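Local coordinates for pseudoazurin (Blue copper protein) (Sinorhizobium meliloti, PDB 3TU6) that binds one copper ion in a cupredoxin beta fold and probably carries electrons as a blue copper protein of the periplasm, at residues N10-G15 with A19-V24; S44-G49 with A55-G60; V75-C80 with E101-I106; G87-I92 with E117-E122. One frame throughout, in Å; residues are numbered along the deposited sequence.

Contact 1 (N10-G15 with A19-V24)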
loop_
_atom_site.group_PDB
_atom_site.type_symbol
_atom_site.label_atom_id
_atom_site.label_comp_id
_atom_site.label_asym_id
_atom_site.label_seq_id
_atom_site.Cartn_x
_atom_site.Cartn_y
_atom_site.Cartn_z
ATOM N N ASN A 10 12.385 2.193 7.936
ATOM C CA ASN A 10 12.200 2.594 9.327
ATOM C C ASN A 10 11.924 4.089 9.435
ATOM O O ASN A 10 11.080 4.512 10.223
ATOM C CB ASN A 10 13.435 2.239 10.167
ATOM C CG ASN A 10 13.605 0.744 10.363
ATOM O OD1 ASN A 10 12.820 -0.060 9.858
ATOM N ND2 ASN A 10 14.636 0.364 11.106
ATOM N N LYS A 11 12.645 4.879 8.641
ATOM C CA LYS A 11 12.496 6.333 8.625
ATOM C C LYS A 11 12.380 6.828 7.183
ATOM O O LYS A 11 13.270 6.585 6.367
ATOM C CB LYS A 11 13.695 6.987 9.317
ATOM C CG LYS A 11 13.630 8.508 9.440
ATOM C CD LYS A 11 12.541 8.959 10.398
ATOM C CE LYS A 11 12.639 10.450 10.678
ATOM N NZ LYS A 11 11.568 10.921 11.596
ATOM N N ALA A 12 11.284 7.520 6.880
ATOM C CA ALA A 12 11.029 8.037 5.534
ATOM C C ALA A 12 11.602 9.443 5.359
ATOM O O ALA A 12 12.110 10.041 6.307
ATOM C CB ALA A 12 9.534 8.040 5.247
ATOM N N ALA A 13 11.510 9.961 4.136
ATOM C CA ALA A 13 11.983 11.311 3.822
ATOM C C ALA A 13 11.148 12.389 4.517
ATOM O O ALA A 13 11.693 13.382 5.002
ATOM C CB ALA A 13 11.976 11.534 2.315
ATOM N N ASP A 14 9.832 12.182 4.572
ATOM C CA ASP A 14 8.910 13.156 5.169
ATOM C C ASP A 14 8.749 13.011 6.692
ATOM O O ASP A 14 7.857 13.627 7.282
ATOM C CB ASP A 14 7.536 13.095 4.476
ATOM C CG ASP A 14 6.807 11.777 4.709
ATOM O OD1 ASP A 14 7.463 10.770 5.053
ATOM O OD2 ASP A 14 5.569 11.747 4.535
ATOM N N GLY A 15 9.598 12.196 7.319
ATOM C CA GLY A 15 9.639 12.077 8.777
ATOM C C GLY A 15 8.807 10.953 9.375
ATOM O O GLY A 15 8.755 10.810 10.597
ATOM N N ALA A 19 7.454 3.245 7.538
ATOM C CA ALA A 19 6.752 3.799 6.383
ATOM C C ALA A 19 7.117 3.128 5.064
ATOM O O ALA A 19 8.267 2.745 4.846
ATOM C CB ALA A 19 7.022 5.296 6.291
ATOM N N PHE A 20 6.120 2.992 4.191
ATOM C CA PHE A 20 6.353 2.630 2.799
ATOM C C PHE A 20 6.601 3.913 2.006
ATOM O O PHE A 20 5.845 4.879 2.145
ATOM C CB PHE A 20 5.151 1.889 2.216
ATOM C CG PHE A 20 4.898 0.545 2.841
ATOM C CD1 PHE A 20 5.679 -0.554 2.505
ATOM C CD2 PHE A 20 3.862 0.373 3.752
ATOM C CE1 PHE A 20 5.437 -1.800 3.075
ATOM C CE2 PHE A 20 3.616 -0.869 4.324
ATOM C CZ PHE A 20 4.404 -1.954 3.988
ATOM N N GLU A 21 7.658 3.915 1.194
ATOM C CA GLU A 21 8.011 5.074 0.373
ATOM C C GLU A 21 8.153 4.664 -1.093
ATOM O O GLU A 21 9.027 3.861 -1.433
ATOM C CB GLU A 21 9.313 5.708 0.868
ATOM C CG GLU A 21 9.680 7.001 0.147
ATOM C CD GLU A 21 10.862 7.708 0.776
ATOM O OE1 GLU A 21 11.127 7.481 1.975
ATOM O OE2 GLU A 21 11.526 8.495 0.070
ATOM N N PRO A 22 7.293 5.210 -1.978
ATOM C CA PRO A 22 6.192 6.153 -1.752
ATOM C C PRO A 22 4.977 5.489 -1.104
ATOM O O PRO A 22 4.770 4.285 -1.260
ATOM C CB PRO A 22 5.854 6.635 -3.163
ATOM C CG PRO A 22 6.229 5.517 -4.031
ATOM C CD PRO A 22 7.440 4.896 -3.411
ATOM N N ALA A 23 4.190 6.276 -0.377
ATOM C CA ALA A 23 2.981 5.776 0.273
ATOM C C ALA A 23 1.886 5.452 -0.744
ATOM O O ALA A 23 1.060 4.568 -0.506
ATOM C CB ALA A 23 2.471 6.792 1.286
ATOM N N VAL A 24 1.885 6.171 -1.866
ATOM C CA VAL A 24 0.865 6.015 -2.902
ATOM C C VAL A 24 1.506 5.864 -4.282
ATOM O O VAL A 24 2.033 6.832 -4.833
ATOM C CB VAL A 24 -0.095 7.227 -2.923
ATOM C CG1 VAL A 24 -1.146 7.066 -4.013
ATOM C CG2 VAL A 24 -0.754 7.401 -1.565
#
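The loop that joins strand 3-9 to strand 19-27 folds back over the start of the second strand, where Ala12 and Ala13 meet Ala19 and Glu21. The meeting of Ala12 and Ala19 is the buried part: the methyl CB of Ala12 lies 3.9 Å from CB of Ala19, and two alanines suit a place where the chain doubles back closely. Ala12 also begins a type I turn that ends at Gly15, whose positive phi (94°) would press a CB against the carbonyl before it. Lys11 reaches across this turn, its NZ bonded to Gly15 O at 3.0 Å from above the carbonyl plane. Nearer the surface, Glu21 extends its chain with CG anti to its N (chi1 -174°), bringing OE1 within 3.3 Å of Ala13 N in a weak hydrogen bond; since Glu21 is modelled in two conformations, this link is doubtful. Asp14 pairs with Arg16 in a salt bridge. Asn10 OD1 accepts a hydrogen bond from NE2 of the copper ligand His42. The side chain of Ala19 is about 8 Å from the copper. Such a loop between neighbouring antiparallel strands, with Asn10 in the copper's second shell, belongs to the copper end of the cupredoxin sandwich.

Contact 2 (S44-G49 with A55-G60)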
loop_
_atom_site.group_PDB
_atom_site.type_symbol
_atom_site.label_atom_id
_atom_site.label_comp_id
_atom_site.label_asym_id
_atom_site.label_seq_id
_atom_site.Cartn_x
_atom_site.Cartn_y
_atom_site.Cartn_z
ATOM N N SER A 44 5.072 -6.856 3.282
ATOM C CA SER A 44 3.950 -6.260 2.564
ATOM C C SER A 44 2.866 -7.309 2.349
ATOM O O SER A 44 3.129 -8.367 1.773
ATOM C CB SER A 44 4.407 -5.699 1.218
ATOM O OG SER A 44 3.320 -5.103 0.529
ATOM N N ALA A 45 1.658 -7.010 2.820
ATOM C CA ALA A 45 0.510 -7.897 2.654
ATOM C C ALA A 45 -0.748 -7.075 2.389
ATOM O O ALA A 45 -0.949 -6.028 3.001
ATOM C CB ALA A 45 0.325 -8.761 3.895
ATOM N N LEU A 46 -1.588 -7.559 1.477
ATOM C CA LEU A 46 -2.844 -6.889 1.151
ATOM C C LEU A 46 -3.784 -6.955 2.350
ATOM O O LEU A 46 -3.934 -8.009 2.968
ATOM C CB LEU A 46 -3.501 -7.551 -0.068
ATOM C CG LEU A 46 -4.772 -6.904 -0.628
ATOM C CD1 LEU A 46 -4.463 -5.553 -1.261
ATOM C CD2 LEU A 46 -5.438 -7.828 -1.638
ATOM N N MET A 47 -4.406 -5.826 2.678
ATOM C CA MET A 47 -5.346 -5.759 3.794
ATOM C C MET A 47 -6.647 -6.468 3.432
ATOM O O MET A 47 -7.020 -6.535 2.257
ATOM C CB MET A 47 -5.634 -4.304 4.176
ATOM C CG MET A 47 -4.397 -3.529 4.616
ATOM S SD MET A 47 -4.773 -1.927 5.354
ATOM C CE MET A 47 -5.512 -2.439 6.905
ATOM N N LYS A 48 -7.331 -6.993 4.447
ATOM C CA LYS A 48 -8.571 -7.739 4.242
ATOM C C LYS A 48 -9.663 -6.792 3.734
ATOM O O LYS A 48 -10.017 -5.822 4.409
ATOM C CB LYS A 48 -9.009 -8.432 5.542
ATOM C CG LYS A 48 -9.734 -9.763 5.347
ATOM C CD LYS A 48 -11.099 -9.596 4.694
ATOM C CE LYS A 48 -11.884 -10.900 4.689
ATOM N NZ LYS A 48 -12.260 -11.344 6.061
ATOM N N GLY A 49 -10.178 -7.075 2.540
ATOM C CA GLY A 49 -11.191 -6.232 1.905
ATOM C C GLY A 49 -10.638 -4.938 1.329
ATOM O O GLY A 49 -11.398 -4.009 1.044
ATOM N N ALA A 55 -9.630 -9.418 -7.577
ATOM C CA ALA A 55 -8.204 -9.112 -7.689
ATOM C C ALA A 55 -7.364 -10.157 -6.963
ATOM O O ALA A 55 -7.804 -10.739 -5.969
ATOM C CB ALA A 55 -7.915 -7.727 -7.130
ATOM N N GLU A 56 -6.156 -10.390 -7.467
ATOM C CA GLU A 56 -5.214 -11.301 -6.822
ATOM C C GLU A 56 -4.627 -10.640 -5.580
ATOM O O GLU A 56 -4.219 -9.479 -5.624
ATOM C CB GLU A 56 -4.087 -11.694 -7.781
ATOM C CG GLU A 56 -4.533 -12.578 -8.937
ATOM C CD GLU A 56 -3.368 -13.163 -9.717
ATOM O OE1 GLU A 56 -3.542 -14.240 -10.326
ATOM O OE2 GLU A 56 -2.277 -12.552 -9.721
ATOM N N THR A 57 -4.593 -11.385 -4.479
ATOM C CA THR A 57 -4.070 -10.881 -3.211
ATOM C C THR A 57 -2.615 -11.295 -3.035
ATOM O O THR A 57 -2.089 -12.093 -3.814
ATOM C CB THR A 57 -4.878 -11.420 -2.014
ATOM O OG1 THR A 57 -4.637 -12.824 -1.860
ATOM C CG2 THR A 57 -6.370 -11.180 -2.219
ATOM N N TRP A 58 -1.967 -10.745 -2.011
ATOM C CA TRP A 58 -0.605 -11.137 -1.670
ATOM C C TRP A 58 -0.343 -11.031 -0.170
ATOM O O TRP A 58 -0.974 -10.237 0.534
ATOM C CB TRP A 58 0.419 -10.310 -2.457
ATOM C CG TRP A 58 0.568 -8.886 -2.008
ATOM C CD1 TRP A 58 1.434 -8.411 -1.066
ATOM C CD2 TRP A 58 -0.149 -7.749 -2.502
ATOM N NE1 TRP A 58 1.292 -7.050 -0.933
ATOM C CE2 TRP A 58 0.327 -6.618 -1.804
ATOM C CE3 TRP A 58 -1.153 -7.576 -3.464
ATOM C CZ2 TRP A 58 -0.167 -5.331 -2.035
ATOM C CZ3 TRP A 58 -1.643 -6.296 -3.695
ATOM C CH2 TRP A 58 -1.148 -5.191 -2.983
ATOM N N LYS A 59 0.594 -11.847 0.302
ATOM C CA LYS A 59 0.978 -11.873 1.705
ATOM C C LYS A 59 2.469 -12.187 1.798
ATOM O O LYS A 59 2.868 -13.342 1.946
ATOM C CB LYS A 59 0.141 -12.911 2.462
ATOM C CG LYS A 59 0.359 -12.922 3.972
ATOM C CD LYS A 59 -0.501 -13.975 4.665
ATOM C CE LYS A 59 -1.965 -13.559 4.741
ATOM N NZ LYS A 59 -2.801 -14.584 5.427
ATOM N N GLY A 60 3.287 -11.144 1.693
ATOM C CA GLY A 60 4.735 -11.294 1.705
ATOM C C GLY A 60 5.275 -11.655 3.076
ATOM O O GLY A 60 4.721 -11.248 4.096
#
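Leu46 lays its side chain across the indole of Trp58 and ends against Thr57. Its CB stands over one face of the ring, 4.1 Å from the centroid of the Trp58 six-membered ring and 8° off the normal, a CH-pi contact. CG continues anti to the backbone N (chi1 -175°) and divides: CD1 stays by the indole, 3.8 Å from Trp58 CH2, while CD2 turns to the methyl of Thr57, 3.5 Å from CG2. A branched aliphatic chain can thus cover a broad ring and touch its neighbour as well. At the edge of the indole, Trp58 NE1 gives a fairly straight hydrogen bond (162°) to Ser44 OG at 3.2 Å, lying in the ring plane; this satisfies the buried N-H and, with Leu46 over the face, limits how the ring can turn. Replacing Trp58 by an alanine is likely to leave the Ser44 hydroxyl without this donor and to open a gap beneath Leu46. The backbones are joined by Leu46 N to Trp58 O at 2.9 Å and Gly60 N to Ser44 O at 2.8 Å. Gly60 suits its place, because a CB there would clash with Ser44 O. The two bonds flank Ala45 and Lys59, which form a non-hydrogen-bonded pair, a single antiparallel beta bridge; here it ties a long loop to the short strand 45-46 of the cupredoxin sandwich.

Contact 3 (V75-C80 with E101-I106). With CU (copper (II) ion), chain B.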
loop_
_atom_site.group_PDB
_atom_site.type_symbol
_atom_site.label_atom_id
_atom_site.label_comp_id
_atom_site.label_asym_id
_atom_site.label_seq_id
_atom_site.Cartn_x
_atom_site.Cartn_y
_atom_site.Cartn_z
ATOM N N VAL A 75 -8.161 0.670 -6.156
ATOM C CA VAL A 75 -7.239 0.976 -5.071
ATOM C C VAL A 75 -6.910 -0.293 -4.289
ATOM O O VAL A 75 -7.810 -1.035 -3.889
ATOM C CB VAL A 75 -7.833 2.016 -4.101
ATOM C CG1 VAL A 75 -6.821 2.376 -3.020
ATOM C CG2 VAL A 75 -8.273 3.258 -4.861
ATOM N N TYR A 76 -5.617 -0.530 -4.087
ATOM C CA TYR A 76 -5.130 -1.660 -3.307
ATOM C C TYR A 76 -4.538 -1.133 -2.000
ATOM O O TYR A 76 -3.530 -0.427 -2.019
ATOM C CB TYR A 76 -4.056 -2.421 -4.087
ATOM C CG TYR A 76 -4.556 -3.135 -5.327
ATOM C CD1 TYR A 76 -4.927 -2.423 -6.468
ATOM C CD2 TYR A 76 -4.637 -4.524 -5.367
ATOM C CE1 TYR A 76 -5.379 -3.078 -7.608
ATOM C CE2 TYR A 76 -5.088 -5.185 -6.501
ATOM C CZ TYR A 76 -5.456 -4.459 -7.617
ATOM O OH TYR A 76 -5.903 -5.120 -8.737
ATOM N N MET A 77 -5.172 -1.466 -0.876
ATOM C CA MET A 77 -4.678 -1.073 0.444
ATOM C C MET A 77 -3.914 -2.232 1.075
ATOM O O MET A 77 -4.474 -3.311 1.280
ATOM C CB MET A 77 -5.834 -0.663 1.358
ATOM C CG MET A 77 -6.675 0.495 0.832
ATOM S SD MET A 77 -5.769 2.040 0.625
ATOM C CE MET A 77 -5.329 2.421 2.322
ATOM N N TYR A 78 -2.639 -2.000 1.379
ATOM C CA TYR A 78 -1.763 -3.028 1.941
ATOM C C TYR A 78 -1.089 -2.523 3.216
ATOM O O TYR A 78 -1.098 -1.323 3.500
ATOM C CB TYR A 78 -0.721 -3.462 0.906
ATOM C CG TYR A 78 0.290 -2.396 0.542
ATOM C CD1 TYR A 78 1.465 -2.250 1.272
ATOM C CD2 TYR A 78 0.074 -1.536 -0.532
ATOM C CE1 TYR A 78 2.391 -1.276 0.953
ATOM C CE2 TYR A 78 1.005 -0.559 -0.868
ATOM C CZ TYR A 78 2.162 -0.436 -0.120
ATOM O OH TYR A 78 3.094 0.523 -0.438
ATOM N N GLN A 79 -0.498 -3.444 3.974
ATOM C CA GLN A 79 0.057 -3.119 5.287
ATOM C C GLN A 79 1.343 -3.874 5.594
ATOM O O GLN A 79 1.675 -4.857 4.930
ATOM C CB GLN A 79 -0.972 -3.443 6.374
ATOM C CG GLN A 79 -1.290 -4.934 6.511
ATOM C CD GLN A 79 -2.257 -5.231 7.643
ATOM O OE1 GLN A 79 -3.252 -4.530 7.827
ATOM N NE2 GLN A 79 -1.968 -6.279 8.405
ATOM N N CYS A 80 2.055 -3.393 6.610
ATOM C CA CYS A 80 3.131 -4.140 7.250
ATOM C C CYS A 80 2.581 -4.683 8.563
ATOM O O CYS A 80 2.205 -3.910 9.442
ATOM C CB CYS A 80 4.333 -3.236 7.522
ATOM S SG CYS A 80 5.639 -4.018 8.493
ATOM N N GLU A 101 -14.568 4.181 -2.306
ATOM C CA GLU A 101 -15.567 4.216 -1.238
ATOM C C GLU A 101 -15.509 2.948 -0.381
ATOM O O GLU A 101 -15.631 3.015 0.842
ATOM C CB GLU A 101 -16.970 4.388 -1.829
ATOM C CG GLU A 101 -18.064 4.665 -0.798
ATOM C CD GLU A 101 -19.450 4.799 -1.414
ATOM O OE1 GLU A 101 -19.570 4.758 -2.658
ATOM O OE2 GLU A 101 -20.425 4.946 -0.647
ATOM N N ALA A 102 -15.318 1.803 -1.032
ATOM C CA ALA A 102 -15.263 0.515 -0.340
ATOM C C ALA A 102 -14.032 0.395 0.558
ATOM O O ALA A 102 -14.135 -0.073 1.694
ATOM C CB ALA A 102 -15.295 -0.627 -1.347
ATOM N N VAL A 103 -12.876 0.818 0.050
ATOM C CA VAL A 103 -11.619 0.726 0.807
ATOM C C VAL A 103 -11.561 1.695 1.995
ATOM O O VAL A 103 -10.804 1.473 2.936
ATOM C CB VAL A 103 -10.378 0.941 -0.090
ATOM C CG1 VAL A 103 -10.319 -0.127 -1.177
ATOM C CG2 VAL A 103 -10.373 2.339 -0.696
ATOM N N LYS A 104 -12.356 2.764 1.950
ATOM C CA LYS A 104 -12.465 3.687 3.085
ATOM C C LYS A 104 -13.102 3.033 4.314
ATOM O O LYS A 104 -12.809 3.422 5.446
ATOM C CB LYS A 104 -13.267 4.939 2.704
ATOM C CG LYS A 104 -12.449 6.025 2.029
ATOM C CD LYS A 104 -13.317 7.218 1.654
ATOM C CE LYS A 104 -12.475 8.425 1.282
ATOM N NZ LYS A 104 -13.303 9.553 0.767
ATOM N N GLY A 105 -13.962 2.041 4.087
ATOM C CA GLY A 105 -14.749 1.428 5.158
ATOM C C GLY A 105 -14.162 0.197 5.829
ATOM O O GLY A 105 -14.802 -0.381 6.709
ATOM N N ILE A 106 -12.955 -0.210 5.436
ATOM C CA ILE A 106 -12.329 -1.403 6.020
ATOM C C ILE A 106 -11.699 -1.086 7.383
ATOM O O ILE A 106 -11.685 0.068 7.815
ATOM C CB ILE A 106 -11.281 -2.052 5.066
ATOM C CG1 ILE A 106 -10.002 -1.214 4.971
ATOM C CG2 ILE A 106 -11.884 -2.270 3.683
ATOM C CD1 ILE A 106 -8.975 -1.790 4.014
HETATM CU CU CU B . 7.139 -2.421 8.948
#
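Strand 75-79 passes the end of helix 100-104 with Met77 and Val103 as the nearest residues, their CA atoms 7.2 Å apart, and no backbone hydrogen bond links the two segments. Gly105 N bonds to Ala102 O at 3.2 Å, and the chain then brings Ile106 back to the strand. Val75 and Met77, two residues apart and hence on one face of the strand, receive Val103. This compact, beta-branched residue touches both with little conformational freedom to lose: its CG1 lies 3.8 Å from Val75 O, its CG2 4.2 Å from Val75 CG1, and its CB 3.8 Å from Met77 CG. That CG, anti to the carbonyl carbon (chi1 -59°), is set against the valine by its first torsion; bends beyond it curl the rest of the chain, and the two side chains cross at about a right angle. Ile106 adds CD1, 4.3 Å from Met77 CB. Phe120 of helix 112-125 packs on both Met77 and Val103. At the far end of the segment, Cys80 SG binds copper at 2.2 Å together with His42, His83 and Met88. The chemistry is divided accordingly: between these two segments no hydrogen bond forms, and the contact is mainly apolar side-chain packing, well away from the thiolate that grips the metal.

Contact 4 (G87-I92 with E117-E122). With CU (copper (II) ion), chain B.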
loop_
_atom_site.group_PDB
_atom_site.type_symbol
_atom_site.label_atom_id
_atom_site.label_comp_id
_atom_site.label_asym_id
_atom_site.label_seq_id
_atom_site.Cartn_x
_atom_site.Cartn_y
_atom_site.Cartn_z
ATOM N N GLY A 87 1.082 2.656 12.032
ATOM C CA GLY A 87 0.661 3.434 10.867
ATOM C C GLY A 87 1.323 3.058 9.552
ATOM O O GLY A 87 1.185 3.783 8.565
ATOM N N MET A 88 2.025 1.926 9.519
ATOM C CA MET A 88 2.742 1.513 8.314
ATOM C C MET A 88 1.811 0.826 7.313
ATOM O O MET A 88 1.766 -0.405 7.219
ATOM C CB MET A 88 3.930 0.606 8.663
ATOM C CG MET A 88 4.832 0.314 7.471
ATOM S SD MET A 88 6.491 -0.242 7.908
ATOM C CE MET A 88 7.207 -0.409 6.275
ATOM N N ILE A 89 1.057 1.640 6.579
ATOM C CA ILE A 89 0.256 1.160 5.456
ATOM C C ILE A 89 0.605 1.952 4.198
ATOM O O ILE A 89 1.184 3.040 4.274
ATOM C CB ILE A 89 -1.265 1.257 5.732
ATOM C CG1 ILE A 89 -1.686 2.697 6.044
ATOM C CG2 ILE A 89 -1.655 0.342 6.885
ATOM C CD1 ILE A 89 -3.193 2.900 6.034
ATOM N N GLY A 90 0.255 1.389 3.047
ATOM C CA GLY A 90 0.453 2.055 1.765
ATOM C C GLY A 90 -0.676 1.746 0.806
ATOM O O GLY A 90 -1.525 0.894 1.084
ATOM N N ALA A 91 -0.680 2.437 -0.328
ATOM C CA ALA A 91 -1.710 2.254 -1.340
ATOM C C ALA A 91 -1.100 2.104 -2.728
ATOM O O ALA A 91 -0.065 2.701 -3.031
ATOM C CB ALA A 91 -2.677 3.426 -1.319
ATOM N N ILE A 92 -1.743 1.286 -3.556
ATOM C CA ILE A 92 -1.432 1.212 -4.978
ATOM C C ILE A 92 -2.721 1.487 -5.736
ATOM O O ILE A 92 -3.682 0.726 -5.625
ATOM C CB ILE A 92 -0.888 -0.170 -5.397
ATOM C CG1 ILE A 92 0.309 -0.569 -4.531
ATOM C CG2 ILE A 92 -0.496 -0.156 -6.869
ATOM C CD1 ILE A 92 0.891 -1.922 -4.887
ATOM N N GLU A 117 -6.303 8.138 6.199
ATOM C CA GLU A 117 -6.873 9.462 5.925
ATOM C C GLU A 117 -5.920 10.351 5.120
ATOM O O GLU A 117 -6.359 11.098 4.245
ATOM C CB GLU A 117 -7.266 10.160 7.232
ATOM C CG GLU A 117 -8.534 9.595 7.872
ATOM C CD GLU A 117 -8.832 10.187 9.242
ATOM O OE1 GLU A 117 -8.189 11.189 9.625
ATOM O OE2 GLU A 117 -9.717 9.647 9.939
ATOM N N LYS A 118 -4.623 10.264 5.417
ATOM C CA LYS A 118 -3.602 10.984 4.655
ATOM C C LYS A 118 -3.486 10.431 3.232
ATOM O O LYS A 118 -3.335 11.193 2.275
ATOM C CB LYS A 118 -2.244 10.896 5.355
ATOM N N ILE A 119 -3.557 9.107 3.106
ATOM C CA ILE A 119 -3.489 8.439 1.806
ATOM C C ILE A 119 -4.687 8.793 0.924
ATOM O O ILE A 119 -4.520 9.075 -0.263
ATOM C CB ILE A 119 -3.395 6.902 1.964
ATOM C CG1 ILE A 119 -2.003 6.508 2.465
ATOM C CG2 ILE A 119 -3.677 6.199 0.640
ATOM C CD1 ILE A 119 -1.922 5.091 2.991
ATOM N N PHE A 120 -5.885 8.787 1.505
ATOM C CA PHE A 120 -7.105 9.098 0.753
ATOM C C PHE A 120 -7.181 10.568 0.331
ATOM O O PHE A 120 -7.702 10.876 -0.742
ATOM C CB PHE A 120 -8.356 8.717 1.554
ATOM C CG PHE A 120 -8.490 7.238 1.807
ATOM C CD1 PHE A 120 -8.429 6.330 0.755
ATOM C CD2 PHE A 120 -8.699 6.753 3.092
ATOM C CE1 PHE A 120 -8.554 4.968 0.983
ATOM C CE2 PHE A 120 -8.824 5.391 3.327
ATOM C CZ PHE A 120 -8.754 4.499 2.269
ATOM N N ALA A 121 -6.670 11.468 1.167
ATOM C CA ALA A 121 -6.576 12.885 0.804
ATOM C C ALA A 121 -5.578 13.090 -0.339
ATOM O O ALA A 121 -5.801 13.917 -1.226
ATOM C CB ALA A 121 -6.177 13.724 2.011
ATOM N N GLU A 122 -4.488 12.325 -0.314
ATOM C CA GLU A 122 -3.453 12.398 -1.346
ATOM C C GLU A 122 -3.986 11.937 -2.705
ATOM O O GLU A 122 -3.701 12.557 -3.728
ATOM C CB GLU A 122 -2.234 11.556 -0.939
ATOM C CG GLU A 122 -0.996 11.767 -1.810
ATOM C CD GLU A 122 0.218 10.976 -1.331
ATOM O OE1 GLU A 122 0.996 10.509 -2.190
ATOM O OE2 GLU A 122 0.400 10.819 -0.103
HETATM CU CU CU B . 7.139 -2.421 8.948
#
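No ring lies between Ile119 and the residues it meets, Ile89, Gly90 and Ala91; the flat group involved is the peptide joining Ile89 to Gly90, with Ile119 CD1 above its plane, off centre, and 4.0 Å from Gly90 CA. The aromatic ring of Phe120 turns instead toward Met77, Leu100 and Val103. Ile119 is the one helix residue that carries the contact, and its two branches divide the work. CD1 also meets Ile89, 3.9 Å from its CG1, while CG2, anti to the backbone N, presses on Ala91 CB at 3.5 Å. The small methyl of Ala91, which points to the helix, lets the isoleucine come close to the strand. Just before the strand, Met88 is the centre of an inverse gamma turn closed by Ile89 N to Gly87 O at 2.9 Å. Its extended side chain leads away from the helix and places SD 2.5 Å from the copper, which Cys80, His42 and His83 also bind. Strand 89-92 and helix 117-122 run in nearly the same direction, their axes 9.1 Å apart at closest and inclined by 24°. The helix thus lies along the sheet: Ile119 and Glu122 touch Val24 of strand 19-27, Phe120 reaches Met77 of strand 74-79, and the same ring joins helix 112-125 to helix 100-104.

Contacts 3 and 4 are buried, and both set a C-terminal helix on the sheet mainly by apolar side chains, with no hydrogen bond across; contacts 1 and 2 are partly buried and involve loops, contact 2 held by three hydrogen bonds, contact 1 by at most one weak and doubtful one. Strands 74-79 and 89-94 are neighbours, and Cys80 N and Met88 O probably bond between contacts 3 and 4, near the copper bound by Cys80 and Met88. Contact 1 adjoins contact 4 through a probable bond from Ala91 N to Ala23 O, and contact 2 adjoins contact 3 through Gln79 N and Ala45 O. Contacts 1 and 2, on opposite sides of the chain's centre, do not touch, yet both reach the same sheet.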